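Local coordinates for putative branched-chain amino acid ABC transporter, periplasmic branched-chain amino acid-binding protein (Pseudomonas protegens Pf-5, PDB 4RU0), which probably binds branched-chain amino acids or related solutes in the periplasm and delivers them to an ABC transporter, at residues A[50-55]-A[319-324]; A[272-277]-A[324-329]. One frame throughout, in Å; residues are numbered along the deposited sequence.

Contact 1 (A[50-55]-A[319-324]); sequences GVQVWA and LKNFGS
The hydroxyl of S324 is engaged twice: OG donates to the side-chain carbonyl Q52 OE1 at 2.8 Å and accepts from the backbone N of Y327. The second bond makes S324 the N-cap of helix 325-348, so a capping residue is tied at the same time to a neighbouring helix, 47-67, within the alpha/beta fold of a periplasmic binding protein. The donor meets Q52 OE1 with a C=O...O angle of 148° and is tilted 19° from the carbonyl plane. Q52 reaches the loop 319-324 because its chain runs extended beyond CG (chi2 172°), while a first torsion placing CG beside the backbone N sends the chain toward the loop. Its amide is also anchored through NE2, which bonds to S48 O one turn earlier in the helix and has E274 OE2 as a probable second partner, so both ends of the amide have partners and its rotation is probably fixed. The N321 side chain is directed toward Q52 as well, but the placement of its amide is doubtful, since ND2 crowds the Q52 amide. Further along the loop, F322 turns away from the helix to pack edge-to-face with H301 and Y327. On the serine, CB carries the donor and follows it toward the glutamine, S324 CB lying 3.5 Å from Q52 OE1.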
loop_
_atom_site.group_PDB
_atom_site.type_symbol
_atom_site.label_atom_id
_atom_site.label_comp_id
_atom_site.label_asym_id
_atom_site.label_seq_id
_atom_site.Cartn_x
_atom_site.Cartn_y
_atom_site.Cartn_z
ATOM N N GLY A 50 10.392 9.190 -4.273
ATOM C CA GLY A 50 9.781 9.698 -3.058
ATOM C C GLY A 50 9.120 11.056 -3.201
ATOM O O GLY A 50 8.029 11.274 -2.672
ATOM N N VAL A 51 9.770 11.972 -3.916
ATOM C CA VAL A 51 9.260 13.338 -4.031
ATOM C C VAL A 51 7.914 13.370 -4.745
ATOM O O VAL A 51 7.114 14.285 -4.543
ATOM C CB VAL A 51 10.250 14.262 -4.770
ATOM C CG1 VAL A 51 11.472 14.529 -3.901
ATOM C CG2 VAL A 51 10.649 13.665 -6.110
ATOM N N GLN A 52 7.660 12.360 -5.571
ATOM C CA GLN A 52 6.380 12.251 -6.255
ATOM C C GLN A 52 5.278 11.846 -5.277
ATOM O O GLN A 52 4.146 12.331 -5.371
ATOM C CB GLN A 52 6.474 11.252 -7.408
ATOM C CG GLN A 52 7.513 11.625 -8.449
ATOM C CD GLN A 52 7.721 10.535 -9.477
ATOM O OE1 GLN A 52 6.774 10.094 -10.132
ATOM N NE2 GLN A 52 8.965 10.081 -9.614
ATOM N N VAL A 53 5.617 10.965 -4.338
ATOM C CA VAL A 53 4.681 10.554 -3.297
ATOM C C VAL A 53 4.319 11.713 -2.364
ATOM O O VAL A 53 3.140 11.946 -2.081
ATOM C CB VAL A 53 5.243 9.401 -2.443
ATOM C CG1 VAL A 53 4.203 8.938 -1.437
ATOM C CG2 VAL A 53 5.682 8.242 -3.327
ATOM N N TRP A 54 5.330 12.434 -1.883
ATOM C CA TRP A 54 5.091 13.526 -0.941
ATOM C C TRP A 54 4.257 14.619 -1.596
ATOM O O TRP A 54 3.353 15.181 -0.970
ATOM C CB TRP A 54 6.407 14.116 -0.412
ATOM C CG TRP A 54 7.532 13.129 -0.203
ATOM C CD1 TRP A 54 8.855 13.335 -0.483
ATOM C CD2 TRP A 54 7.439 11.794 0.325
ATOM N NE1 TRP A 54 9.588 12.216 -0.163
ATOM C CE2 TRP A 54 8.744 11.257 0.332
ATOM C CE3 TRP A 54 6.384 11.003 0.794
ATOM C CZ2 TRP A 54 9.018 9.969 0.784
ATOM C CZ3 TRP A 54 6.659 9.726 1.237
ATOM C CH2 TRP A 54 7.965 9.221 1.231
ATOM N N ALA A 55 4.558 14.905 -2.861
ATOM C CA ALA A 55 3.839 15.927 -3.611
ATOM C C ALA A 55 2.359 15.577 -3.732
ATOM O O ALA A 55 1.504 16.465 -3.766
ATOM C CB ALA A 55 4.458 16.107 -4.985
ATOM N N LEU A 319 5.568 18.478 -13.714
ATOM C CA LEU A 319 4.197 18.110 -13.904
ATOM C C LEU A 319 4.133 16.793 -14.662
ATOM O O LEU A 319 3.092 16.169 -14.707
ATOM C CB LEU A 319 3.434 19.230 -14.605
ATOM C CG LEU A 319 3.205 20.497 -13.768
ATOM C CD1 LEU A 319 2.538 20.166 -12.448
ATOM C CD2 LEU A 319 4.489 21.280 -13.554
ATOM N N LYS A 320 5.235 16.372 -15.278
ATOM C CA LYS A 320 5.166 15.161 -16.093
ATOM C C LYS A 320 4.836 13.922 -15.258
ATOM O O LYS A 320 4.302 12.943 -15.777
ATOM C CB LYS A 320 6.477 14.957 -16.845
ATOM N N ASN A 321 5.138 13.938 -13.970
ATOM C CA ASN A 321 4.585 12.908 -13.130
ATOM C C ASN A 321 3.442 13.543 -12.401
ATOM O O ASN A 321 3.667 14.204 -11.429
ATOM C CB ASN A 321 5.605 12.417 -12.115
ATOM C CG ASN A 321 6.713 11.603 -12.734
ATOM O OD1 ASN A 321 6.564 11.041 -13.799
ATOM N ND2 ASN A 321 7.828 11.525 -12.051
ATOM N N PHE A 322 2.219 13.378 -12.869
ATOM C CA PHE A 322 1.079 13.872 -12.125
ATOM C C PHE A 322 0.021 12.799 -11.951
ATOM O O PHE A 322 -0.914 12.931 -11.179
ATOM C CB PHE A 322 0.515 15.148 -12.753
ATOM C CG PHE A 322 -0.851 15.500 -12.266
ATOM C CD1 PHE A 322 -1.936 15.419 -13.100
ATOM C CD2 PHE A 322 -1.051 15.883 -10.969
ATOM C CE1 PHE A 322 -3.199 15.724 -12.654
ATOM C CE2 PHE A 322 -2.309 16.191 -10.513
ATOM C CZ PHE A 322 -3.388 16.114 -11.356
ATOM N N GLY A 323 0.152 11.738 -12.707
ATOM C CA GLY A 323 -0.702 10.587 -12.511
ATOM C C GLY A 323 0.140 9.381 -12.207
ATOM O O GLY A 323 -0.340 8.276 -12.253
ATOM N N SER A 324 1.408 9.600 -11.902
ATOM C CA SER A 324 2.324 8.500 -11.689
ATOM C C SER A 324 1.881 7.736 -10.479
ATOM O O SER A 324 1.274 8.291 -9.592
ATOM C CB SER A 324 3.761 8.982 -11.537
ATOM O OG SER A 324 4.085 9.306 -10.201
#

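Contact 2 (A[272-277]-A[324-329]); sequences SSEDVL and SVYYNS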
loop_
_atom_site.group_PDB
_atom_site.type_symbol
_atom_site.label_atom_id
_atom_site.label_comp_id
_atom_site.label_asym_id
_atom_site.label_seq_id
_atom_site.Cartn_x
_atom_site.Cartn_y
_atom_site.Cartn_z
ATOM N N SER A 272 5.555 0.011 -10.533
ATOM C CA SER A 272 5.859 1.352 -11.011
ATOM C C SER A 272 6.535 1.364 -12.378
ATOM O O SER A 272 7.101 0.368 -12.810
ATOM C CB SER A 272 6.751 2.088 -10.016
ATOM O OG SER A 272 7.400 3.162 -10.672
ATOM N N SER A 273 6.478 2.517 -13.039
ATOM C CA SER A 273 7.194 2.749 -14.293
ATOM C C SER A 273 8.684 2.524 -14.102
ATOM O O SER A 273 9.356 1.941 -14.953
ATOM C CB SER A 273 6.958 4.179 -14.799
ATOM O OG SER A 273 5.578 4.478 -14.879
ATOM N N GLU A 274 9.188 2.996 -12.969
ATOM C CA GLU A 274 10.607 2.912 -12.654
ATOM C C GLU A 274 11.059 1.475 -12.422
ATOM O O GLU A 274 12.242 1.160 -12.532
ATOM C CB GLU A 274 10.917 3.769 -11.425
ATOM C CG GLU A 274 10.417 5.195 -11.559
ATOM C CD GLU A 274 10.784 6.060 -10.376
ATOM O OE1 GLU A 274 11.394 5.533 -9.417
ATOM O OE2 GLU A 274 10.463 7.269 -10.408
ATOM N N ASP A 275 10.113 0.604 -12.086
ATOM C CA ASP A 275 10.431 -0.802 -11.879
ATOM C C ASP A 275 10.661 -1.517 -13.201
ATOM O O ASP A 275 11.323 -2.549 -13.239
ATOM C CB ASP A 275 9.315 -1.503 -11.101
ATOM C CG ASP A 275 9.248 -1.065 -9.649
ATOM O OD1 ASP A 275 10.315 -0.944 -9.008
ATOM O OD2 ASP A 275 8.124 -0.845 -9.149
ATOM N N VAL A 276 10.116 -0.967 -14.285
ATOM C CA VAL A 276 10.120 -1.670 -15.567
ATOM C C VAL A 276 10.780 -0.904 -16.716
ATOM O O VAL A 276 11.200 -1.512 -17.700
ATOM C CB VAL A 276 8.690 -2.032 -15.992
ATOM C CG1 VAL A 276 8.152 -3.127 -15.109
ATOM C CG2 VAL A 276 7.792 -0.803 -15.943
ATOM N N LEU A 277 10.864 0.417 -16.602
ATOM C CA LEU A 277 11.583 1.222 -17.596
ATOM C C LEU A 277 13.035 0.768 -17.843
ATOM O O LEU A 277 13.470 0.741 -18.990
ATOM C CB LEU A 277 11.571 2.701 -17.194
ATOM C CG LEU A 277 10.319 3.488 -17.587
ATOM C CD1 LEU A 277 10.296 4.832 -16.899
ATOM C CD2 LEU A 277 10.236 3.662 -19.098
ATOM N N SER A 324 1.408 9.600 -11.902
ATOM C CA SER A 324 2.324 8.500 -11.689
ATOM C C SER A 324 1.881 7.736 -10.479
ATOM O O SER A 324 1.274 8.291 -9.592
ATOM C CB SER A 324 3.761 8.982 -11.537
ATOM O OG SER A 324 4.085 9.306 -10.201
ATOM N N VAL A 325 2.177 6.448 -10.452
ATOM C CA VAL A 325 1.673 5.570 -9.405
ATOM C C VAL A 325 2.155 6.073 -8.041
ATOM O O VAL A 325 1.459 6.001 -7.058
ATOM C CB VAL A 325 2.010 4.085 -9.700
ATOM C CG1 VAL A 325 1.723 3.153 -8.541
ATOM C CG2 VAL A 325 1.316 3.617 -10.956
ATOM N N TYR A 326 3.367 6.584 -8.028
ATOM C CA TYR A 326 3.921 7.189 -6.854
ATOM C C TYR A 326 3.108 8.402 -6.403
ATOM O O TYR A 326 2.805 8.538 -5.234
ATOM C CB TYR A 326 5.350 7.596 -7.156
ATOM C CG TYR A 326 6.275 6.428 -7.320
ATOM C CD1 TYR A 326 6.210 5.358 -6.467
ATOM C CD2 TYR A 326 7.220 6.397 -8.322
ATOM C CE1 TYR A 326 7.056 4.281 -6.601
ATOM C CE2 TYR A 326 8.071 5.322 -8.469
ATOM C CZ TYR A 326 7.985 4.266 -7.598
ATOM O OH TYR A 326 8.829 3.189 -7.711
ATOM N N TYR A 327 2.715 9.252 -7.335
ATOM C CA TYR A 327 1.918 10.412 -7.005
ATOM C C TYR A 327 0.572 10.009 -6.460
ATOM O O TYR A 327 0.042 10.625 -5.560
ATOM C CB TYR A 327 1.762 11.336 -8.218
ATOM C CG TYR A 327 1.016 12.604 -7.915
ATOM C CD1 TYR A 327 -0.351 12.600 -7.782
ATOM C CD2 TYR A 327 1.686 13.796 -7.736
ATOM C CE1 TYR A 327 -1.032 13.746 -7.486
ATOM C CE2 TYR A 327 1.013 14.952 -7.440
ATOM C CZ TYR A 327 -0.345 14.921 -7.321
ATOM O OH TYR A 327 -1.032 16.062 -7.029
ATOM N N ASN A 328 0.005 8.974 -7.038
ATOM C CA ASN A 328 -1.338 8.542 -6.677
ATOM C C ASN A 328 -1.377 7.812 -5.343
ATOM O O ASN A 328 -2.403 7.811 -4.663
ATOM C CB ASN A 328 -1.922 7.660 -7.778
ATOM C CG ASN A 328 -2.180 8.430 -9.061
ATOM O OD1 ASN A 328 -1.658 9.531 -9.255
ATOM N ND2 ASN A 328 -2.990 7.856 -9.943
ATOM N N SER A 329 -0.264 7.189 -4.969
ATOM C CA SER A 329 -0.172 6.572 -3.655
ATOM C C SER A 329 -0.198 7.674 -2.603
ATOM O O SER A 329 -0.785 7.510 -1.539
ATOM C CB SER A 329 1.091 5.716 -3.523
ATOM O OG SER A 329 2.263 6.507 -3.578
HETATM O O HOH W 1 4.119 4.888 -12.902
#
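S272 and E274 meet the phenol of Y326 around its CE2 corner. The carboxylate of E274 comes in at the ring edge, with E274 CD 3.4 Å from Y326 CE2 and its plane turned 66° from the ring. S272 approaches obliquely: its OG lies 3.2 Å from Y326 CE2, and its CB lies 3.3 Å from Y326 OH. With CG anti to its own carbonyl carbon (chi1 -70°), the tyrosine is carried from helix 325-348 toward the short helix 273-276. The ring thereby spans the interface between the two alpha/beta lobes of the type I periplasmic binding protein fold, beside the cleft that holds the ligand. Replacing Y326 by an alanine removes the ring, and the S272 hydroxymethyl and the E274 carboxylate are then likely to face a gap between the lobes. Behind this first shell, S272 is positioned by a capping box. Its OG accepts from E274 N at 2.9 Å, while S272 N donates to D275 OD2 at 3.0 Å, reaching that oxygen on its anti side. On the tyrosine's side, S329 OG donates to Y326 O at 2.7 Å, and S49 and Q52 of helix 47-67 pack against the Y326 side chain. A water forms at most a weak bridge across the interface: it lies 2.5 Å from S273 OG and accepts a weak, 3.5 Å bond from V325 N.

How the contacts relate
Contacts 1 and 2 lie with their centres 9 Å apart and share S324, which ends the loop 319-324 and starts the segment 324-329. A side-chain bridge also joins them: Q52 NE2 stands 3.3 Å from E274 OE2, a probable hydrogen bond that connects helix 47-67 to helix 273-276. V53 CG2 packs 3.5 Å from Y326 O, bringing helices 47-67 and 325-348 together. Contact 2 is nearer the pocket: the side chain of Y326 is about 6 Å from the bound pentaoxaheptadecane, that of Q52 about 10 Å. The ligand itself is lined by Y41, Y192, W243 and W269; Y41 accepts, through its backbone O, from W54 NE1.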